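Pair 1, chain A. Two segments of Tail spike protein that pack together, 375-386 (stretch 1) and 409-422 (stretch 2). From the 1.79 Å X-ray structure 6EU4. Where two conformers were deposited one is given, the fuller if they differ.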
# COMPACT_ATOMS: atom_id res chain seq x y z
N VAL A 375 6.89 -4.92 -20.73
CA VAL A 375 6.55 -3.57 -20.27
C VAL A 375 6.62 -2.65 -21.49
O VAL A 375 7.71 -2.21 -21.88
CB VAL A 375 7.51 -3.10 -19.17
CG1 VAL A 375 7.07 -1.77 -18.58
CG2 VAL A 375 7.60 -4.14 -18.05
N VAL A 376 5.46 -2.35 -22.09
CA VAL A 376 5.41 -1.73 -23.40
C VAL A 376 4.47 -0.52 -23.43
O VAL A 376 3.57 -0.38 -22.60
CB VAL A 376 5.01 -2.76 -24.48
CG1 VAL A 376 5.90 -3.99 -24.40
CG2 VAL A 376 3.50 -3.15 -24.38
N SER A 377 4.70 0.35 -24.42
CA SER A 377 3.80 1.47 -24.75
C SER A 377 3.53 2.38 -23.54
O SER A 377 2.40 2.49 -23.04
CB SER A 377 2.48 0.93 -25.31
OG SER A 377 2.70 0.22 -26.51
N ASN A 378 4.58 3.06 -23.09
CA ASN A 378 4.46 4.06 -22.04
C ASN A 378 3.92 3.48 -20.73
O ASN A 378 3.20 4.14 -19.97
CB ASN A 378 3.59 5.23 -22.49
CG ASN A 378 4.27 6.05 -23.56
OD1 ASN A 378 5.40 6.51 -23.37
ND2 ASN A 378 3.61 6.20 -24.70
N SER A 379 4.31 2.26 -20.43
CA SER A 379 3.99 1.67 -19.14
C SER A 379 5.00 2.09 -18.08
O SER A 379 6.10 2.57 -18.37
CB SER A 379 3.96 0.14 -19.24
OG SER A 379 2.80 -0.31 -19.89
N LYS A 380 4.60 1.93 -16.82
CA LYS A 380 5.48 2.12 -15.68
C LYS A 380 5.24 0.94 -14.77
O LYS A 380 4.13 0.77 -14.27
CB LYS A 380 5.19 3.41 -14.88
CG LYS A 380 4.51 4.51 -15.58
CD LYS A 380 4.08 5.54 -14.53
CE LYS A 380 3.23 6.62 -15.10
NZ LYS A 380 2.81 7.60 -14.05
N VAL A 381 6.27 0.11 -14.56
CA VAL A 381 6.14 -1.07 -13.72
C VAL A 381 7.24 -1.01 -12.68
O VAL A 381 8.41 -0.84 -13.03
CB VAL A 381 6.23 -2.37 -14.54
CG1 VAL A 381 6.35 -3.58 -13.66
CG2 VAL A 381 5.00 -2.51 -15.44
N LYS A 382 6.87 -1.14 -11.40
CA LYS A 382 7.85 -1.10 -10.32
C LYS A 382 7.69 -2.32 -9.43
O LYS A 382 6.57 -2.63 -9.00
CB LYS A 382 7.70 0.15 -9.47
CG LYS A 382 8.68 0.18 -8.31
CD LYS A 382 8.61 1.51 -7.61
CE LYS A 382 9.67 1.64 -6.51
NZ LYS A 382 9.42 2.85 -5.65
N LEU A 383 8.81 -2.97 -9.12
CA LEU A 383 8.85 -4.05 -8.14
C LEU A 383 9.41 -3.46 -6.86
O LEU A 383 10.61 -3.17 -6.77
CB LEU A 383 9.69 -5.22 -8.63
CG LEU A 383 9.39 -5.70 -10.06
CD1 LEU A 383 10.19 -6.93 -10.39
CD2 LEU A 383 7.92 -5.98 -10.26
N THR A 384 8.53 -3.24 -5.89
CA THR A 384 8.89 -2.73 -4.57
C THR A 384 9.06 -3.93 -3.66
O THR A 384 8.07 -4.48 -3.16
CB THR A 384 7.82 -1.78 -4.05
OG1 THR A 384 7.65 -0.70 -4.99
CG2 THR A 384 8.19 -1.21 -2.70
N GLY A 385 10.30 -4.34 -3.44
CA GLY A 385 10.56 -5.59 -2.76
C GLY A 385 9.94 -6.76 -3.50
O GLY A 385 9.88 -6.80 -4.73
N GLY A 386 9.48 -7.73 -2.72
CA GLY A 386 8.91 -8.94 -3.27
C GLY A 386 9.94 -10.03 -3.49
O GLY A 386 11.16 -9.81 -3.48
N VAL A 409 11.49 -3.94 -22.01
CA VAL A 409 11.00 -2.61 -21.72
C VAL A 409 11.14 -1.77 -22.99
O VAL A 409 12.26 -1.59 -23.48
CB VAL A 409 11.76 -1.95 -20.55
CG1 VAL A 409 11.02 -0.73 -20.06
CG2 VAL A 409 11.97 -2.94 -19.40
N GLU A 410 10.03 -1.24 -23.50
CA GLU A 410 10.07 -0.54 -24.78
C GLU A 410 9.03 0.58 -24.84
O GLU A 410 8.17 0.73 -23.98
CB GLU A 410 9.85 -1.52 -25.95
CG GLU A 410 8.42 -1.98 -26.13
CD GLU A 410 7.60 -1.07 -27.04
OE1 GLU A 410 6.55 -0.56 -26.59
OE2 GLU A 410 8.01 -0.83 -28.20
N GLY A 411 9.14 1.37 -25.91
CA GLY A 411 8.11 2.33 -26.28
C GLY A 411 7.80 3.38 -25.22
O GLY A 411 6.62 3.66 -24.95
N GLY A 412 8.83 3.99 -24.65
CA GLY A 412 8.67 5.01 -23.64
C GLY A 412 8.40 4.49 -22.24
O GLY A 412 8.17 5.30 -21.33
N SER A 413 8.42 3.18 -22.03
CA SER A 413 8.12 2.59 -20.74
C SER A 413 9.27 2.76 -19.76
O SER A 413 10.41 3.06 -20.13
CB SER A 413 7.80 1.12 -20.88
OG SER A 413 6.63 0.93 -21.67
N VAL A 414 8.97 2.55 -18.48
CA VAL A 414 9.97 2.54 -17.42
C VAL A 414 9.71 1.32 -16.55
O VAL A 414 8.55 0.97 -16.27
CB VAL A 414 9.96 3.84 -16.60
CG1 VAL A 414 8.63 4.07 -15.94
CG2 VAL A 414 11.09 3.83 -15.59
N PHE A 415 10.79 0.65 -16.15
CA PHE A 415 10.78 -0.55 -15.34
C PHE A 415 11.74 -0.34 -14.18
O PHE A 415 12.90 0.02 -14.40
CB PHE A 415 11.20 -1.77 -16.17
CG PHE A 415 11.22 -3.08 -15.42
CD1 PHE A 415 10.06 -3.60 -14.86
CD2 PHE A 415 12.39 -3.81 -15.33
CE1 PHE A 415 10.07 -4.83 -14.21
CE2 PHE A 415 12.41 -5.03 -14.67
CZ PHE A 415 11.25 -5.54 -14.10
N GLU A 416 11.27 -0.57 -12.96
CA GLU A 416 12.04 -0.30 -11.75
C GLU A 416 12.07 -1.56 -10.89
O GLU A 416 11.03 -2.18 -10.67
CB GLU A 416 11.44 0.89 -10.97
CG GLU A 416 11.44 2.20 -11.77
CD GLU A 416 10.50 3.29 -11.22
OE1 GLU A 416 9.45 2.98 -10.63
OE2 GLU A 416 10.81 4.48 -11.41
N VAL A 417 13.26 -1.94 -10.43
CA VAL A 417 13.45 -3.10 -9.55
C VAL A 417 14.22 -2.64 -8.32
O VAL A 417 15.38 -2.23 -8.43
CB VAL A 417 14.20 -4.26 -10.23
CG1 VAL A 417 14.33 -5.46 -9.27
CG2 VAL A 417 13.50 -4.70 -11.51
N SER A 418 13.59 -2.74 -7.15
CA SER A 418 14.21 -2.32 -5.91
C SER A 418 15.38 -3.23 -5.53
O SER A 418 15.45 -4.38 -5.97
CB SER A 418 13.18 -2.33 -4.78
OG SER A 418 12.89 -3.67 -4.37
N PRO A 419 16.30 -2.75 -4.68
CA PRO A 419 17.43 -3.60 -4.25
C PRO A 419 17.03 -4.77 -3.37
O PRO A 419 17.80 -5.73 -3.27
CB PRO A 419 18.35 -2.63 -3.48
CG PRO A 419 17.48 -1.54 -3.05
CD PRO A 419 16.42 -1.39 -4.15
N GLU A 420 15.85 -4.73 -2.75
CA GLU A 420 15.43 -5.80 -1.87
C GLU A 420 14.50 -6.80 -2.56
O GLU A 420 14.11 -7.79 -1.93
CB GLU A 420 14.78 -5.23 -0.61
CG GLU A 420 13.44 -4.58 -0.73
CD GLU A 420 13.44 -3.13 -1.29
OE1 GLU A 420 14.52 -2.54 -1.59
OE2 GLU A 420 12.33 -2.56 -1.41
N THR A 421 14.20 -6.60 -3.84
CA THR A 421 13.48 -7.62 -4.60
C THR A 421 14.38 -8.83 -4.75
O THR A 421 15.57 -8.69 -5.04
CB THR A 421 13.08 -7.09 -5.99
OG1 THR A 421 12.28 -5.90 -5.85
CG2 THR A 421 12.30 -8.15 -6.77
N THR A 422 13.84 -10.02 -4.52
CA THR A 422 14.62 -11.24 -4.69
C THR A 422 13.98 -12.17 -5.70
O THR A 422 12.78 -12.09 -6.00
CB THR A 422 14.79 -11.97 -3.35
OG1 THR A 422 13.50 -12.18 -2.75
CG2 THR A 422 15.71 -11.16 -2.42
O HOH W 1 4.82 0.98 -28.15
O HOH W 2 7.11 8.04 -21.62
O HOH W 3 6.56 5.54 -18.92

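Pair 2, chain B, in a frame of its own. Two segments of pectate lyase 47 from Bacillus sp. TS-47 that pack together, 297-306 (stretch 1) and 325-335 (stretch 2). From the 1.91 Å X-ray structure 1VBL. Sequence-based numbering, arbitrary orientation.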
# COMPACT_ATOMS: atom_id res chain seq x y z
N TYR B 297 5.70 -6.24 13.43
CA TYR B 297 5.33 -6.52 14.80
C TYR B 297 4.09 -5.79 15.32
O TYR B 297 3.75 -4.71 14.86
CB TYR B 297 6.52 -6.26 15.73
CG TYR B 297 6.83 -4.81 16.04
CD1 TYR B 297 6.25 -4.17 17.13
CD2 TYR B 297 7.74 -4.09 15.25
CE1 TYR B 297 6.57 -2.85 17.45
CE2 TYR B 297 8.07 -2.76 15.56
CZ TYR B 297 7.48 -2.15 16.66
OH TYR B 297 7.79 -0.84 16.96
N ASN B 298 3.42 -6.42 16.28
CA ASN B 298 2.24 -5.85 16.90
C ASN B 298 1.14 -5.44 15.92
O ASN B 298 0.44 -4.45 16.15
CB ASN B 298 2.63 -4.64 17.75
CG ASN B 298 3.33 -5.03 19.04
OD1 ASN B 298 3.89 -4.17 19.73
ND2 ASN B 298 3.28 -6.31 19.39
N ASN B 299 0.99 -6.18 14.83
CA ASN B 299 -0.06 -5.87 13.88
C ASN B 299 -1.25 -6.76 14.19
O ASN B 299 -1.08 -7.86 14.71
CB ASN B 299 0.42 -6.12 12.45
CG ASN B 299 1.52 -5.17 12.03
OD1 ASN B 299 1.28 -3.97 11.84
ND2 ASN B 299 2.73 -5.69 11.91
N TYR B 300 -2.45 -6.26 13.90
CA TYR B 300 -3.67 -7.01 14.14
C TYR B 300 -4.34 -7.29 12.80
O TYR B 300 -4.63 -6.35 12.04
CB TYR B 300 -4.60 -6.21 15.06
CG TYR B 300 -5.94 -6.88 15.31
CD1 TYR B 300 -6.01 -8.21 15.73
CD2 TYR B 300 -7.13 -6.19 15.13
CE1 TYR B 300 -7.23 -8.84 15.96
CE2 TYR B 300 -8.37 -6.80 15.36
CZ TYR B 300 -8.41 -8.12 15.77
OH TYR B 300 -9.63 -8.73 15.98
N TYR B 301 -4.55 -8.57 12.49
CA TYR B 301 -5.17 -8.99 11.23
C TYR B 301 -6.51 -9.61 11.59
O TYR B 301 -6.57 -10.55 12.38
CB TYR B 301 -4.29 -10.02 10.52
CG TYR B 301 -2.85 -9.59 10.31
CD1 TYR B 301 -1.94 -9.62 11.37
CD2 TYR B 301 -2.40 -9.14 9.07
CE1 TYR B 301 -0.61 -9.22 11.19
CE2 TYR B 301 -1.08 -8.74 8.88
CZ TYR B 301 -0.19 -8.78 9.94
OH TYR B 301 1.11 -8.36 9.78
N GLU B 302 -7.58 -9.09 11.00
CA GLU B 302 -8.92 -9.55 11.31
C GLU B 302 -9.70 -9.84 10.04
O GLU B 302 -9.85 -8.97 9.18
CB GLU B 302 -9.61 -8.47 12.15
CG GLU B 302 -11.05 -8.73 12.53
CD GLU B 302 -11.60 -7.57 13.34
OE1 GLU B 302 -11.40 -7.53 14.57
OE2 GLU B 302 -12.22 -6.67 12.73
N PHE B 303 -10.21 -11.07 9.92
CA PHE B 303 -10.93 -11.46 8.72
C PHE B 303 -12.25 -12.16 8.99
O PHE B 303 -12.37 -12.99 9.90
CB PHE B 303 -10.05 -12.36 7.85
CG PHE B 303 -8.66 -11.84 7.65
CD1 PHE B 303 -7.64 -12.18 8.54
CD2 PHE B 303 -8.35 -11.01 6.57
CE1 PHE B 303 -6.34 -11.69 8.37
CE2 PHE B 303 -7.06 -10.52 6.39
CZ PHE B 303 -6.05 -10.86 7.30
N SER B 304 -13.25 -11.83 8.17
CA SER B 304 -14.57 -12.44 8.27
C SER B 304 -14.89 -13.06 6.91
O SER B 304 -14.69 -12.42 5.87
CB SER B 304 -15.63 -11.39 8.60
OG SER B 304 -16.93 -11.94 8.47
N ASN B 305 -15.37 -14.29 6.91
CA ASN B 305 -15.70 -14.96 5.66
C ASN B 305 -16.93 -14.33 5.01
O ASN B 305 -17.36 -14.76 3.94
CB ASN B 305 -15.91 -16.46 5.89
CG ASN B 305 -17.02 -16.77 6.89
OD1 ASN B 305 -17.24 -17.93 7.24
ND2 ASN B 305 -17.72 -15.75 7.34
N LEU B 306 -17.49 -13.31 5.66
CA LEU B 306 -18.66 -12.61 5.13
C LEU B 306 -18.22 -11.35 4.40
O LEU B 306 -19.03 -10.67 3.77
CB LEU B 306 -19.61 -12.24 6.27
CG LEU B 306 -20.23 -13.40 7.05
CD1 LEU B 306 -21.07 -12.87 8.21
CD2 LEU B 306 -21.08 -14.24 6.11
N ALA B 325 9.12 -11.30 12.11
CA ALA B 325 7.79 -11.04 12.65
C ALA B 325 7.69 -11.31 14.15
O ALA B 325 8.09 -12.37 14.63
CB ALA B 325 6.76 -11.89 11.90
N GLN B 326 7.14 -10.34 14.88
CA GLN B 326 6.99 -10.47 16.33
C GLN B 326 5.64 -10.04 16.87
O GLN B 326 5.12 -8.97 16.54
CB GLN B 326 8.04 -9.61 17.06
CG GLN B 326 9.47 -10.06 16.95
CD GLN B 326 10.40 -9.12 17.70
OE1 GLN B 326 10.81 -8.09 17.17
NE2 GLN B 326 10.71 -9.46 18.94
N ASN B 327 5.07 -10.88 17.73
CA ASN B 327 3.82 -10.58 18.41
C ASN B 327 2.68 -9.98 17.58
O ASN B 327 2.14 -8.93 17.91
CB ASN B 327 4.14 -9.66 19.59
CG ASN B 327 5.13 -10.28 20.56
OD1 ASN B 327 5.74 -11.31 20.24
ND2 ASN B 327 5.30 -9.67 21.73
N ASN B 328 2.33 -10.67 16.49
CA ASN B 328 1.23 -10.23 15.64
C ASN B 328 0.05 -11.10 16.03
O ASN B 328 0.22 -12.26 16.41
CB ASN B 328 1.58 -10.42 14.17
CG ASN B 328 2.77 -9.59 13.75
OD1 ASN B 328 3.90 -10.10 13.69
ND2 ASN B 328 2.55 -8.32 13.50
N TYR B 329 -1.15 -10.53 15.95
CA TYR B 329 -2.37 -11.22 16.34
C TYR B 329 -3.32 -11.40 15.16
O TYR B 329 -3.69 -10.42 14.51
CB TYR B 329 -3.05 -10.41 17.44
CG TYR B 329 -4.12 -11.13 18.22
CD1 TYR B 329 -3.97 -11.34 19.59
CD2 TYR B 329 -5.30 -11.57 17.62
CE1 TYR B 329 -4.96 -11.96 20.34
CE2 TYR B 329 -6.31 -12.20 18.36
CZ TYR B 329 -6.13 -12.39 19.73
OH TYR B 329 -7.10 -13.00 20.48
N PHE B 330 -3.72 -12.64 14.90
CA PHE B 330 -4.65 -12.94 13.80
C PHE B 330 -5.99 -13.43 14.32
O PHE B 330 -6.05 -14.27 15.21
CB PHE B 330 -4.09 -14.03 12.87
CG PHE B 330 -2.88 -13.62 12.08
CD1 PHE B 330 -1.62 -13.62 12.67
CD2 PHE B 330 -3.01 -13.26 10.74
CE1 PHE B 330 -0.50 -13.27 11.93
CE2 PHE B 330 -1.89 -12.90 9.99
CZ PHE B 330 -0.63 -12.91 10.59
N SER B 331 -7.07 -12.91 13.74
CA SER B 331 -8.42 -13.30 14.13
C SER B 331 -9.21 -13.66 12.87
O SER B 331 -9.25 -12.87 11.93
CB SER B 331 -9.11 -12.16 14.87
OG SER B 331 -10.43 -12.52 15.24
N PHE B 332 -9.81 -14.84 12.87
CA PHE B 332 -10.62 -15.31 11.74
C PHE B 332 -11.95 -15.79 12.32
O PHE B 332 -11.97 -16.35 13.41
CB PHE B 332 -9.93 -16.49 11.04
CG PHE B 332 -8.67 -16.12 10.31
CD1 PHE B 332 -8.70 -15.77 8.97
CD2 PHE B 332 -7.44 -16.16 10.97
CE1 PHE B 332 -7.52 -15.46 8.28
CE2 PHE B 332 -6.25 -15.85 10.29
CZ PHE B 332 -6.29 -15.51 8.95
N ASP B 333 -13.05 -15.58 11.61
CA ASP B 333 -14.33 -16.04 12.13
C ASP B 333 -14.75 -17.38 11.55
O ASP B 333 -15.91 -17.78 11.62
CB ASP B 333 -15.43 -14.98 11.95
CG ASP B 333 -15.76 -14.71 10.50
OD1 ASP B 333 -16.61 -13.82 10.27
OD2 ASP B 333 -15.20 -15.37 9.60
N TRP B 334 -13.77 -18.08 10.98
CA TRP B 334 -13.98 -19.41 10.42
C TRP B 334 -12.71 -20.22 10.71
O TRP B 334 -11.64 -19.64 10.95
CB TRP B 334 -14.29 -19.34 8.92
CG TRP B 334 -13.12 -19.15 7.99
CD1 TRP B 334 -12.43 -20.13 7.35
CD2 TRP B 334 -12.56 -17.91 7.55
NE1 TRP B 334 -11.48 -19.58 6.52
CE2 TRP B 334 -11.54 -18.21 6.63
CE3 TRP B 334 -12.84 -16.56 7.85
CZ2 TRP B 334 -10.78 -17.22 5.99
CZ3 TRP B 334 -12.08 -15.57 7.21
CH2 TRP B 334 -11.07 -15.91 6.29
N ASP B 335 -12.82 -21.54 10.70
CA ASP B 335 -11.69 -22.42 11.00
C ASP B 335 -10.71 -22.58 9.84
O ASP B 335 -10.56 -23.67 9.28
CB ASP B 335 -12.21 -23.79 11.46
CG ASP B 335 -12.71 -23.77 12.90
OD1 ASP B 335 -13.55 -24.61 13.26
OD2 ASP B 335 -12.24 -22.91 13.68
O HOH W 4 -12.63 -12.17 12.90

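Two parallel strand pairs with the same backbone path: in pair 1 strand 380-384 runs beside 414-417 (axes 4.7 Å apart at closest approach, 1° between directions), in pair 2 strand 300-303 beside 329-332 (4.7 Å, 7°). Fourteen central residues superpose with an RMSD of 0.7 Å. In pair 1 A:Val414 N bonds to A:Ser379 O (2.9 Å), A:Val381 N to A:Val414 O (3.0 Å), A:Glu416 N to A:Val381 O (2.9 Å) and A:Leu383 N to A:Glu416 O (2.8 Å). In pair 2 the matching bonds run from B:Tyr329 N to B:Asn299 O (2.9 Å), B:Tyr301 N to B:Tyr329 O (2.9 Å), B:Ser331 N to B:Tyr301 O (2.8 Å) and B:Phe303 N to B:Ser331 O (2.9 Å).

The face carrying A:Val381, A:Phe415, A:Leu383 and A:Val417 matches that of B:Tyr301, B:Phe330, B:Phe303 and B:Phe332; all eight are buried. Pair 1 fills it with one ring among aliphatic groups: A:Val381 CG1 lies 3.9 Å from A:Phe415 CD1, and A:Leu383 CD1 reaches both A:Phe415 CZ and A:Val417 CG2 at 4.1 Å. Pair 2 uses four rings. B:Tyr301 and B:Phe330 form an offset stack (centroids 4.3 Å apart, planes at 8°), whereas the rings of B:Phe303 and B:Phe332 are near parallel but slid apart, with B:Phe303 CD1 3.3 Å from B:Phe332 CE1. The matched A:Phe415 and B:Phe330 differ in chi1, t against m.

On the other face, A:Lys380 CB and A:Val414 CG1 touch (3.7 Å), where the rings of B:Tyr300 and B:Tyr329 meet obliquely, B:Tyr300 CE1 3.7 Å from B:Tyr329 CD2. Next along, A:Lys382 CD passes 3.5 Å from A:Glu416 OE1; at the matched positions, B:Glu302 instead accepts a bond from its own strand, B:Tyr300 OH to B:Glu302 OE1 (2.6 Å), and B:Tyr300 OH lies 3.6 Å from B:Ser331 CB.

A:Ser413 and B:Asn328 also match. A:Ser413 OG accepts from A:Ser379 N (2.9 Å) and donates to A:Glu410 O (2.8 Å); B:Asn328 brings its longer side chain to the same place beside B:Asn299. The matched A:Asn378 and B:Asn298 share chi1 m and the same backbone bond, A:Asn378 N to A:Gly411 O (2.8 Å) and B:Asn298 N to B:Gln326 O (3.1 Å); B:Asn298 ND2 adds a bond to B:Asn327 O (3.2 Å).

After the strands, A:Ser418 and B:Asp333 both point toward the partner stretch. A:Ser418 OG accepts from A:Gly385 N (2.8 Å); B:Asp333 uses two oxygens, OD1 for B:Ser304 OG (2.6 Å) and OD2 for B:Asn305 N (2.9 Å).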